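Local coordinates for protein 3-methyladenine dna-glycosylase (Archaeoglobus fulgidus, PDB 2JHN) that belongs to the HhH-GPD superfamily of base excision DNA repair proteins and carries a TATA-box binding protein-like domain in its N-terminal part, at residues L14-F19 and E78-Q83; R44-M49 and E61-N66; R99-R104 and F279-Y284; G242-V247 and E260-I265. The protein carries 1 engineered substitution. All blocks are in the same frame, centred on the assembly; numbering follows the deposited sequence. Where two conformers were deposited one is given.

How the contacts relate
Contacts 1, 3 and 4 form a connected series, with contact 2 set apart. Phe-18 of contact 1 packs on contact 3, its CZ 3.4 Å from Phe-279 CD2, and Leu-281 of contact 3 meets contact 4, its CD1 3.7 Å from Val-247 CG2. The centres of contacts 1 and 3, like those of contacts 3 and 4, are about 14 Å apart. Contacts 1 and 2 both belong to the TATA-box binding protein-like part, with centres about 19 Å apart; contacts 2 and 4 have centres about 40 Å apart. The Phe-19 side chain lies about 5 Å from a bound sodium ion, that of Phe-64 about 7 Å from a mercury ion.

Contact 1: L14-F19 and E78-Q83; sequences LKMKFF and EYLGLQ. With GOL (glycerol), chain G.
The ammonium group of Lys-15, buried inside the protein, reaches two successive carbonyls where helix 69-80 ends. NZ donates to Gly-81 O at 2.9 Å, approaching 34° out of the carbonyl plane, and makes a weak bond to Leu-80 O at 3.0 Å. Phe-108 adds its backbone oxygen as a further hydrogen-bond partner and a cation-pi contact. Gly-81 is the first residue to leave the helical conformation, with phi 74°, and it has no CB to crowd NZ. Carbonyls at a helix C-terminus would probably stabilise the charged form of the lysine. Its chain is bent at chi2 (-65°), and beyond the bend CD and CE run past Leu-80 O to the ammonium.

A glycerol, probably from the crystallisation liquor, bridges the two segments: its O1 donates to Lys-15 O at 2.9 Å and its O2 to Tyr-79 O at 2.8 Å. It is also hydrogen-bonded to Leu-113 O. Beside it Phe-19 and Tyr-79 meet tip to tip, the hydroxyl OH of Tyr-79 lying in the plane of the Phe-19 ring, 3.8 Å from CE1. The polar partner of that hydroxyl is Asp-28, a residue of a sodium site. Met-16 CE touches the edge of the same phenylalanine ring.

Met-16 and, just past helix 12-17, Phe-19 pack on Val-30 and Trp-35 of the antiparallel sheet; Phe-18 meets helix 274-287.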
# COMPACT_ATOMS: atom_id res chain seq x y z
N LEU A 14 -6.37 14.02 -0.86
CA LEU A 14 -5.58 13.26 -1.85
C LEU A 14 -4.98 11.96 -1.27
O LEU A 14 -4.97 10.93 -1.95
CB LEU A 14 -4.48 14.13 -2.46
CG LEU A 14 -4.92 15.19 -3.48
CD1 LEU A 14 -3.71 15.90 -4.08
CD2 LEU A 14 -5.78 14.62 -4.60
N LYS A 15 -4.49 12.01 -0.04
CA LYS A 15 -4.05 10.78 0.67
C LYS A 15 -5.18 9.75 0.73
O LYS A 15 -4.96 8.58 0.46
CB LYS A 15 -3.52 11.08 2.08
CG LYS A 15 -2.16 11.77 2.13
CD LYS A 15 -1.04 10.92 1.59
CE LYS A 15 0.30 11.37 2.18
NZ LYS A 15 1.33 10.60 1.48
N MET A 16 -6.39 10.20 1.07
CA MET A 16 -7.56 9.31 1.16
C MET A 16 -8.06 8.82 -0.21
O MET A 16 -8.56 7.70 -0.32
CB MET A 16 -8.67 9.97 1.98
CG MET A 16 -8.29 10.29 3.42
SD MET A 16 -7.79 8.81 4.36
CE MET A 16 -6.00 8.95 4.31
N LYS A 17 -7.91 9.65 -1.25
CA LYS A 17 -8.31 9.28 -2.61
C LYS A 17 -7.52 8.08 -3.11
O LYS A 17 -7.96 7.36 -4.01
CB LYS A 17 -8.09 10.45 -3.57
CG LYS A 17 -9.35 11.24 -3.92
CD LYS A 17 -8.98 12.48 -4.75
CE LYS A 17 -7.94 12.13 -5.81
NZ LYS A 17 -8.56 11.70 -7.06
N PHE A 18 -6.36 7.84 -2.50
CA PHE A 18 -5.53 6.71 -2.89
C PHE A 18 -6.23 5.38 -2.65
O PHE A 18 -5.96 4.42 -3.35
CB PHE A 18 -4.18 6.73 -2.16
CG PHE A 18 -3.16 5.84 -2.78
CD1 PHE A 18 -2.43 6.26 -3.90
CD2 PHE A 18 -2.90 4.57 -2.24
CE1 PHE A 18 -1.48 5.43 -4.49
CE2 PHE A 18 -1.93 3.73 -2.82
CZ PHE A 18 -1.24 4.16 -3.94
N PHE A 19 -7.13 5.34 -1.66
CA PHE A 19 -7.94 4.17 -1.34
C PHE A 19 -9.02 3.97 -2.40
O PHE A 19 -9.76 4.90 -2.74
CB PHE A 19 -8.56 4.30 0.05
CG PHE A 19 -7.55 4.26 1.18
CD1 PHE A 19 -6.92 3.06 1.54
CD2 PHE A 19 -7.22 5.41 1.87
CE1 PHE A 19 -5.99 3.01 2.58
CE2 PHE A 19 -6.27 5.38 2.93
CZ PHE A 19 -5.67 4.17 3.28
N GLU A 78 4.83 6.12 8.51
CA GLU A 78 5.34 5.28 7.42
C GLU A 78 4.19 4.80 6.49
O GLU A 78 4.30 4.81 5.25
CB GLU A 78 6.07 4.08 8.03
CG GLU A 78 6.69 3.17 6.95
CD GLU A 78 7.25 1.90 7.52
OE1 GLU A 78 6.64 1.32 8.46
OE2 GLU A 78 8.30 1.45 7.01
N TYR A 79 3.08 4.37 7.09
CA TYR A 79 1.97 3.82 6.30
C TYR A 79 1.23 4.88 5.45
O TYR A 79 0.89 4.65 4.27
CB TYR A 79 0.97 3.13 7.23
CG TYR A 79 -0.25 2.58 6.52
CD1 TYR A 79 -0.17 1.38 5.80
CD2 TYR A 79 -1.50 3.23 6.59
CE1 TYR A 79 -1.27 0.83 5.14
CE2 TYR A 79 -2.62 2.69 5.93
CZ TYR A 79 -2.49 1.48 5.22
OH TYR A 79 -3.56 0.90 4.54
N LEU A 80 0.95 6.01 6.07
CA LEU A 80 0.20 7.10 5.40
C LEU A 80 1.13 7.98 4.56
O LEU A 80 0.65 8.76 3.73
CB LEU A 80 -0.55 7.96 6.44
CG LEU A 80 -1.59 7.22 7.32
CD1 LEU A 80 -2.00 8.08 8.53
CD2 LEU A 80 -2.80 6.83 6.51
N GLY A 81 2.44 7.85 4.76
CA GLY A 81 3.42 8.62 3.98
C GLY A 81 3.46 10.10 4.40
O GLY A 81 3.30 10.98 3.56
N LEU A 82 3.69 10.36 5.69
CA LEU A 82 3.57 11.76 6.17
C LEU A 82 4.89 12.52 6.23
O LEU A 82 4.92 13.71 6.66
CB LEU A 82 2.88 11.81 7.53
CG LEU A 82 1.51 11.17 7.61
CD1 LEU A 82 1.03 11.08 9.04
CD2 LEU A 82 0.47 11.88 6.69
N GLN A 83 5.97 11.87 5.78
CA GLN A 83 7.33 12.43 5.88
C GLN A 83 7.48 13.65 4.97
O GLN A 83 6.86 13.73 3.92
CB GLN A 83 8.39 11.38 5.49
CG GLN A 83 8.29 10.04 6.20
CD GLN A 83 7.41 9.01 5.45
OE1 GLN A 83 6.59 9.36 4.58
NE2 GLN A 83 7.60 7.74 5.79
C1 GOL G . -2.56 6.82 1.98
O1 GOL G . -2.31 7.51 0.76
C2 GOL G . -1.78 5.51 2.17
O2 GOL G . -0.38 5.71 1.97
C3 GOL G . -2.25 4.41 1.21
O3 GOL G . -2.05 3.11 1.76

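Contact 2: R44-M49 and E61-N66; sequences RAVAVM and EGNFEN
Glu-61 O accepts a hydrogen bond from Met-49 N at 2.8 Å, nearly in line with the carbonyl, and a CA-H...O contact from Val-48, whose CA lies at 3.4 Å. Glu-61 N returns a bond to Met-49 O at 3.0 Å, closing a hydrogen-bonded antiparallel pair. The two side chains lie side by side, pointing the same way, with Met-49 CG 3.8 Å from Glu-61 CB; the carboxylate goes on to the hydroxyl of Tyr-51.

Past the non-hydrogen-bonded pair of Val-48 and Gly-62, a side chain carries on the pairing. Asn-63 OD1 accepts from Ala-47 N at 2.9 Å, the donor standing 42° out of the amide plane, and Asn-63 N donates to Ala-47 O. Strands 44-54 and 57-62 form a beta hairpin within the antiparallel sheet of the TATA-box binding protein-like domain.

On the face of the sheet that carries Val-48, its CG2 meets Phe-64 CE2 at 3.8 Å; the phenylalanine ring stacks with Trp-2 and touches helix 69-80. Val-46 CG1 sits against one face of the Arg-44 guanidinium, offset toward its rim. The guanidinium forms a salt bridge with Glu-68; Glu-65, its carboxylate almost coplanar with it, stays beyond salt-bridge distance, OE2 4.3 Å from Arg-44 NH2.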
# COMPACT_ATOMS: atom_id res chain seq x y z
N ARG A 44 -2.17 -8.18 20.46
CA ARG A 44 -3.57 -7.81 20.63
C ARG A 44 -3.99 -6.72 19.62
O ARG A 44 -3.19 -5.87 19.25
CB ARG A 44 -3.85 -7.43 22.10
CG ARG A 44 -3.12 -6.20 22.63
CD ARG A 44 -4.14 -5.10 22.81
NE ARG A 44 -3.74 -3.89 23.55
CZ ARG A 44 -2.55 -3.29 23.55
NH1 ARG A 44 -1.52 -3.75 22.86
NH2 ARG A 44 -2.40 -2.19 24.27
N ALA A 45 -5.24 -6.79 19.15
CA ALA A 45 -5.75 -5.80 18.20
C ALA A 45 -6.27 -4.56 18.92
O ALA A 45 -7.06 -4.65 19.86
CB ALA A 45 -6.84 -6.39 17.35
N VAL A 46 -5.80 -3.41 18.46
CA VAL A 46 -6.23 -2.11 18.95
C VAL A 46 -6.91 -1.30 17.85
O VAL A 46 -6.65 -1.51 16.64
CB VAL A 46 -5.07 -1.30 19.61
CG1 VAL A 46 -4.55 -2.02 20.85
CG2 VAL A 46 -3.92 -1.04 18.63
N ALA A 47 -7.79 -0.39 18.26
CA ALA A 47 -8.46 0.53 17.36
C ALA A 47 -7.57 1.76 17.17
O ALA A 47 -7.02 2.31 18.14
CB ALA A 47 -9.82 0.94 17.93
N VAL A 48 -7.38 2.17 15.91
CA VAL A 48 -6.67 3.42 15.60
C VAL A 48 -7.49 4.17 14.56
O VAL A 48 -8.01 3.56 13.62
CB VAL A 48 -5.23 3.19 15.07
CG1 VAL A 48 -4.55 4.54 14.76
CG2 VAL A 48 -4.38 2.43 16.09
N MET A 49 -7.64 5.49 14.73
CA MET A 49 -8.23 6.33 13.70
C MET A 49 -7.41 7.61 13.59
O MET A 49 -6.72 8.01 14.53
CB MET A 49 -9.70 6.64 13.99
CG MET A 49 -9.90 7.65 15.07
SD MET A 49 -11.60 7.73 15.63
CE MET A 49 -12.36 8.59 14.30
N GLU A 61 -6.64 8.99 17.34
CA GLU A 61 -7.36 8.45 18.49
C GLU A 61 -7.35 6.93 18.42
O GLU A 61 -7.28 6.33 17.33
CB GLU A 61 -8.80 8.95 18.49
CG GLU A 61 -8.95 10.47 18.60
CD GLU A 61 -10.41 10.90 18.70
OE1 GLU A 61 -11.12 10.39 19.59
OE2 GLU A 61 -10.84 11.75 17.90
N GLY A 62 -7.44 6.29 19.58
CA GLY A 62 -7.44 4.83 19.63
C GLY A 62 -7.40 4.34 21.06
O GLY A 62 -7.31 5.15 21.99
N ASN A 63 -7.45 3.02 21.23
CA ASN A 63 -7.54 2.43 22.57
C ASN A 63 -6.26 1.74 23.05
O ASN A 63 -6.29 0.98 24.02
CB ASN A 63 -8.76 1.51 22.68
CG ASN A 63 -8.62 0.25 21.84
OD1 ASN A 63 -7.67 0.10 21.07
ND2 ASN A 63 -9.58 -0.67 22.01
N PHE A 64 -5.15 2.02 22.35
CA PHE A 64 -3.81 1.65 22.82
C PHE A 64 -3.38 2.50 24.03
O PHE A 64 -3.99 3.53 24.34
CB PHE A 64 -2.78 1.73 21.68
CG PHE A 64 -2.76 3.07 20.95
CD1 PHE A 64 -1.93 4.11 21.39
CD2 PHE A 64 -3.55 3.27 19.82
CE1 PHE A 64 -1.92 5.34 20.72
CE2 PHE A 64 -3.54 4.50 19.14
CZ PHE A 64 -2.72 5.53 19.59
N GLU A 65 -2.33 2.06 24.71
CA GLU A 65 -1.83 2.75 25.89
C GLU A 65 -0.94 3.93 25.49
O GLU A 65 -0.37 3.94 24.40
CB GLU A 65 -1.06 1.78 26.80
CG GLU A 65 -1.82 0.49 27.17
CD GLU A 65 -3.18 0.75 27.83
OE1 GLU A 65 -3.33 1.78 28.54
OE2 GLU A 65 -4.11 -0.07 27.63
N ASN A 66 -0.84 4.92 26.37
CA ASN A 66 -0.01 6.11 26.13
C ASN A 66 1.43 5.78 25.83
O ASN A 66 2.08 6.44 25.02
CB ASN A 66 -0.05 7.06 27.33
CG ASN A 66 -1.45 7.42 27.74
OD1 ASN A 66 -2.35 7.49 26.89
ND2 ASN A 66 -1.65 7.66 29.03
O HOH W 1 -8.45 -3.51 21.89

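Contact 3: R99-R104 and F279-Y284; sequences RMLKNR and FYLFLY
Leu-101 carries this contact, its two methyl branches parting between neighbouring turns of helix 274-287. Leu-101 CD2 rests against the ring of Tyr-284 and comes within 3.5 Å of Tyr-284 CD1, the two side chains crossing at about a right angle. Leu-101 CD1 takes the other direction and lies 3.9 Å from Leu-281 CD2 and 4.0 Å from Tyr-280 CB.

The two tyrosines differ in chi1, and Leu-101 touches both. Tyr-280 has CG beside its backbone N (chi1 -74°), whereas Tyr-284 has CG anti to the backbone N (chi1 -168°), and the two CG atoms leave in different directions. The Tyr-280 ring presents an edge to the backbone of helix 96-104, its CD2 lying 3.8 Å from Leu-101 O. Arg-104 CD approaches the Tyr-284 ring near its plane.

The polar link is indirect: a water donates to Tyr-280 OH at 2.9 Å and to Lys-102 O at 3.1 Å. Tyr-280 OH is also hydrogen-bonded to Gly-109 O, and its ring meets Phe-108 edge-to-face. Lys-102 NZ forms a salt bridge with Asp-93, and Leu-250 of helix 241-251 backs Leu-101.

With the short axes 10.3 Å apart at 70°, this is a steeply crossed apolar packing that joins helix 96-104 to the last helix, 274-287, in the helical part of the protein, consistent with the mainly helical HhH-GPD glycosylase fold.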
# COMPACT_ATOMS: atom_id res chain seq x y z
N ARG A 99 6.97 17.33 -12.89
CA ARG A 99 6.38 18.56 -12.38
C ARG A 99 4.86 18.60 -12.65
O ARG A 99 4.09 19.04 -11.79
CB ARG A 99 7.04 19.79 -13.03
CG ARG A 99 6.69 21.10 -12.33
CD ARG A 99 7.69 22.19 -12.74
NE ARG A 99 7.56 22.52 -14.15
CZ ARG A 99 8.45 22.23 -15.09
NH1 ARG A 99 9.59 21.62 -14.76
NH2 ARG A 99 8.22 22.56 -16.37
N MET A 100 4.48 18.12 -13.83
CA MET A 100 3.11 17.92 -14.29
C MET A 100 2.30 16.97 -13.37
O MET A 100 1.14 17.24 -13.04
CB MET A 100 3.18 17.34 -15.70
CG MET A 100 1.93 17.43 -16.55
SD MET A 100 2.38 17.13 -18.27
CE MET A 100 3.04 18.72 -18.74
N LEU A 101 2.94 15.87 -12.99
CA LEU A 101 2.39 14.90 -12.02
C LEU A 101 2.27 15.49 -10.62
O LEU A 101 1.24 15.35 -9.96
CB LEU A 101 3.28 13.66 -11.93
CG LEU A 101 3.21 12.48 -12.87
CD1 LEU A 101 4.17 11.43 -12.33
CD2 LEU A 101 1.78 11.92 -12.93
N LYS A 102 3.33 16.16 -10.16
CA LYS A 102 3.33 16.81 -8.86
C LYS A 102 2.19 17.82 -8.74
O LYS A 102 1.53 17.87 -7.72
CB LYS A 102 4.65 17.53 -8.60
CG LYS A 102 4.68 18.29 -7.24
CD LYS A 102 5.99 19.07 -7.03
CE LYS A 102 6.12 20.27 -7.96
NZ LYS A 102 5.62 21.54 -7.34
N ASN A 103 1.97 18.61 -9.79
CA ASN A 103 0.93 19.63 -9.77
C ASN A 103 -0.48 19.05 -9.86
O ASN A 103 -1.39 19.54 -9.16
CB ASN A 103 1.20 20.70 -10.84
CG ASN A 103 2.40 21.60 -10.48
OD1 ASN A 103 2.66 21.88 -9.31
ND2 ASN A 103 3.13 22.05 -11.49
N ARG A 104 -0.66 18.01 -10.67
CA ARG A 104 -1.95 17.33 -10.77
C ARG A 104 -2.38 16.77 -9.41
O ARG A 104 -3.56 16.87 -9.06
CB ARG A 104 -1.95 16.23 -11.84
CG ARG A 104 -3.31 15.52 -11.99
CD ARG A 104 -3.42 14.65 -13.26
NE ARG A 104 -3.44 15.46 -14.48
CZ ARG A 104 -4.53 15.99 -15.01
NH1 ARG A 104 -5.72 15.82 -14.43
NH2 ARG A 104 -4.44 16.73 -16.12
N PHE A 279 3.81 5.89 -6.75
CA PHE A 279 2.46 6.18 -6.22
C PHE A 279 1.72 7.27 -7.05
O PHE A 279 0.51 7.17 -7.28
CB PHE A 279 2.51 6.57 -4.74
CG PHE A 279 2.62 5.38 -3.79
CD1 PHE A 279 3.59 4.39 -3.98
CD2 PHE A 279 1.75 5.27 -2.69
CE1 PHE A 279 3.70 3.29 -3.07
CE2 PHE A 279 1.87 4.19 -1.78
CZ PHE A 279 2.84 3.20 -1.98
N TYR A 280 2.48 8.29 -7.49
CA TYR A 280 1.95 9.30 -8.44
C TYR A 280 1.53 8.66 -9.78
O TYR A 280 0.52 9.06 -10.35
CB TYR A 280 2.96 10.44 -8.69
CG TYR A 280 3.08 11.40 -7.50
CD1 TYR A 280 3.87 11.07 -6.40
CD2 TYR A 280 2.38 12.63 -7.49
CE1 TYR A 280 3.97 11.93 -5.28
CE2 TYR A 280 2.50 13.53 -6.38
CZ TYR A 280 3.29 13.16 -5.28
OH TYR A 280 3.40 13.98 -4.20
N LEU A 281 2.29 7.67 -10.26
CA LEU A 281 1.95 6.94 -11.50
C LEU A 281 0.67 6.10 -11.31
O LEU A 281 -0.16 6.03 -12.22
CB LEU A 281 3.12 6.07 -11.98
CG LEU A 281 4.40 6.81 -12.41
CD1 LEU A 281 5.51 5.83 -12.72
CD2 LEU A 281 4.16 7.75 -13.62
N PHE A 282 0.49 5.49 -10.14
CA PHE A 282 -0.76 4.77 -9.86
C PHE A 282 -1.95 5.74 -9.91
O PHE A 282 -2.99 5.44 -10.50
CB PHE A 282 -0.77 4.10 -8.48
CG PHE A 282 0.15 2.89 -8.35
CD1 PHE A 282 0.37 2.01 -9.43
CD2 PHE A 282 0.76 2.63 -7.13
CE1 PHE A 282 1.24 0.86 -9.25
CE2 PHE A 282 1.59 1.52 -6.94
CZ PHE A 282 1.83 0.64 -8.02
N LEU A 283 -1.81 6.90 -9.27
CA LEU A 283 -2.90 7.89 -9.30
C LEU A 283 -3.21 8.33 -10.74
O LEU A 283 -4.36 8.45 -11.12
CB LEU A 283 -2.54 9.11 -8.46
CG LEU A 283 -2.46 8.92 -6.95
CD1 LEU A 283 -1.76 10.10 -6.31
CD2 LEU A 283 -3.87 8.72 -6.40
N TYR A 284 -2.15 8.59 -11.51
CA TYR A 284 -2.22 9.03 -12.91
C TYR A 284 -2.93 7.99 -13.77
O TYR A 284 -3.84 8.31 -14.55
CB TYR A 284 -0.81 9.28 -13.44
CG TYR A 284 -0.75 10.01 -14.75
CD1 TYR A 284 -1.07 11.36 -14.82
CD2 TYR A 284 -0.36 9.36 -15.90
CE1 TYR A 284 -1.01 12.04 -16.01
CE2 TYR A 284 -0.29 10.04 -17.11
CZ TYR A 284 -0.62 11.37 -17.15
OH TYR A 284 -0.57 12.05 -18.35
O HOH W 2 2.49 16.64 -4.99

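Contact 4: G242-V247 and E260-I265; sequences GVRRAV and EKVREI
Val-243, Val-247 and Val-262 share one rotamer, CG1 anti to the backbone N (chi1 169° to 172°), which leaves CG2 beside that N. With its CB directed toward helix 241-251, Val-262 brings both methyls to it. Its CG1 sits between two valines one turn apart, 4.0 Å from Val-243 CG1 and 3.9 Å from Val-247 CG2. Its CG2 lies over the backbone of Arg-244, 4.1 Å from CA of that residue, and is also 4.0 Å from Val-247 CG1. A turn further on, Ile-265 slides past Val-247 in the opposite direction, Ile-265 CG2 to Val-247 CG1 at 3.8 Å.

The interface is purely apolar, and charges are handled at its margins. Arg-244 lays its aliphatic CG against Val-262 CG2 and sends NE to Gln-257 O in the connection between the helices. Lys-261 and Glu-264 make a salt bridge along one side of helix 259-270, NZ to OE1 at 3.1 Å. Phe-236 touches both Val-243 and Val-262, and Leu-281 of helix 274-287 covers Val-247 from another direction.

The two short axes cross at 63°; these consecutive helices pack through beta-branched side chains, part of the helical bundle of the HhH-GPD superfamily.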
# COMPACT_ATOMS: atom_id res chain seq x y z
N GLY A 242 -0.32 -1.09 -15.35
CA GLY A 242 -0.63 0.28 -15.00
C GLY A 242 0.57 1.21 -15.03
O GLY A 242 0.47 2.36 -15.50
N VAL A 243 1.71 0.73 -14.53
CA VAL A 243 2.95 1.51 -14.57
C VAL A 243 3.37 1.77 -16.02
O VAL A 243 3.72 2.90 -16.37
CB VAL A 243 4.08 0.82 -13.76
CG1 VAL A 243 5.44 1.49 -14.00
CG2 VAL A 243 3.74 0.82 -12.25
N ARG A 244 3.35 0.72 -16.85
CA ARG A 244 3.74 0.87 -18.26
C ARG A 244 2.86 1.90 -19.00
O ARG A 244 3.38 2.80 -19.68
CB ARG A 244 3.74 -0.50 -18.96
CG ARG A 244 4.86 -1.43 -18.49
CD ARG A 244 4.71 -2.84 -19.11
NE ARG A 244 4.71 -2.76 -20.57
CZ ARG A 244 4.09 -3.63 -21.37
NH1 ARG A 244 3.42 -4.65 -20.86
NH2 ARG A 244 4.15 -3.47 -22.69
N ARG A 245 1.55 1.79 -18.80
CA ARG A 245 0.58 2.76 -19.34
C ARG A 245 0.88 4.20 -18.93
O ARG A 245 0.96 5.10 -19.78
CB ARG A 245 -0.85 2.40 -18.96
CG ARG A 245 -1.40 1.11 -19.58
CD ARG A 245 -2.92 0.95 -19.36
NE ARG A 245 -3.33 0.85 -17.96
CZ ARG A 245 -3.67 -0.28 -17.34
NH1 ARG A 245 -3.66 -1.44 -17.98
NH2 ARG A 245 -4.02 -0.24 -16.05
N ALA A 246 1.08 4.43 -17.62
CA ALA A 246 1.37 5.77 -17.11
C ALA A 246 2.67 6.37 -17.64
O ALA A 246 2.70 7.53 -18.08
CB ALA A 246 1.34 5.77 -15.56
N VAL A 247 3.74 5.57 -17.64
CA VAL A 247 5.04 6.04 -18.11
C VAL A 247 5.02 6.32 -19.62
O VAL A 247 5.65 7.27 -20.08
CB VAL A 247 6.20 5.05 -17.73
CG1 VAL A 247 7.51 5.46 -18.41
CG2 VAL A 247 6.38 4.99 -16.22
N GLU A 260 11.22 -3.17 -20.18
CA GLU A 260 12.65 -2.81 -20.21
C GLU A 260 12.89 -1.31 -20.48
O GLU A 260 13.78 -0.70 -19.89
CB GLU A 260 13.46 -3.74 -21.17
CG GLU A 260 13.04 -3.76 -22.62
CD GLU A 260 13.92 -4.69 -23.49
OE1 GLU A 260 15.11 -4.88 -23.17
OE2 GLU A 260 13.40 -5.23 -24.49
N LYS A 261 12.08 -0.72 -21.35
CA LYS A 261 12.16 0.71 -21.66
C LYS A 261 11.69 1.57 -20.46
O LYS A 261 12.29 2.61 -20.14
CB LYS A 261 11.28 1.02 -22.89
CG LYS A 261 11.46 2.44 -23.43
CD LYS A 261 12.85 2.56 -24.10
CE LYS A 261 13.29 4.00 -24.22
NZ LYS A 261 14.54 4.08 -25.05
N VAL A 262 10.62 1.11 -19.81
CA VAL A 262 10.14 1.76 -18.59
C VAL A 262 11.19 1.72 -17.48
O VAL A 262 11.42 2.73 -16.82
CB VAL A 262 8.81 1.17 -18.13
CG1 VAL A 262 8.44 1.66 -16.71
CG2 VAL A 262 7.72 1.48 -19.12
N ARG A 263 11.83 0.57 -17.29
CA ARG A 263 12.96 0.47 -16.37
C ARG A 263 14.08 1.45 -16.66
O ARG A 263 14.70 2.00 -15.74
CB ARG A 263 13.54 -0.95 -16.38
CG ARG A 263 13.28 -1.68 -15.12
CD ARG A 263 13.73 -3.11 -15.20
NE ARG A 263 12.76 -3.91 -14.47
CZ ARG A 263 11.87 -4.72 -15.02
NH1 ARG A 263 11.83 -4.90 -16.34
NH2 ARG A 263 11.03 -5.38 -14.23
N GLU A 264 14.35 1.65 -17.95
CA GLU A 264 15.40 2.54 -18.41
C GLU A 264 15.04 3.99 -18.05
O GLU A 264 15.88 4.70 -17.48
CB GLU A 264 15.61 2.34 -19.93
CG GLU A 264 16.66 3.23 -20.59
CD GLU A 264 16.40 3.43 -22.08
OE1 GLU A 264 16.01 2.47 -22.78
OE2 GLU A 264 16.58 4.58 -22.56
N ILE A 265 13.81 4.40 -18.34
CA ILE A 265 13.24 5.69 -17.92
C ILE A 265 13.34 5.94 -16.40
O ILE A 265 13.80 7.01 -15.96
CB ILE A 265 11.76 5.88 -18.40
CG1 ILE A 265 11.75 6.50 -19.80
CG2 ILE A 265 10.95 6.81 -17.44
CD1 ILE A 265 12.50 7.85 -19.90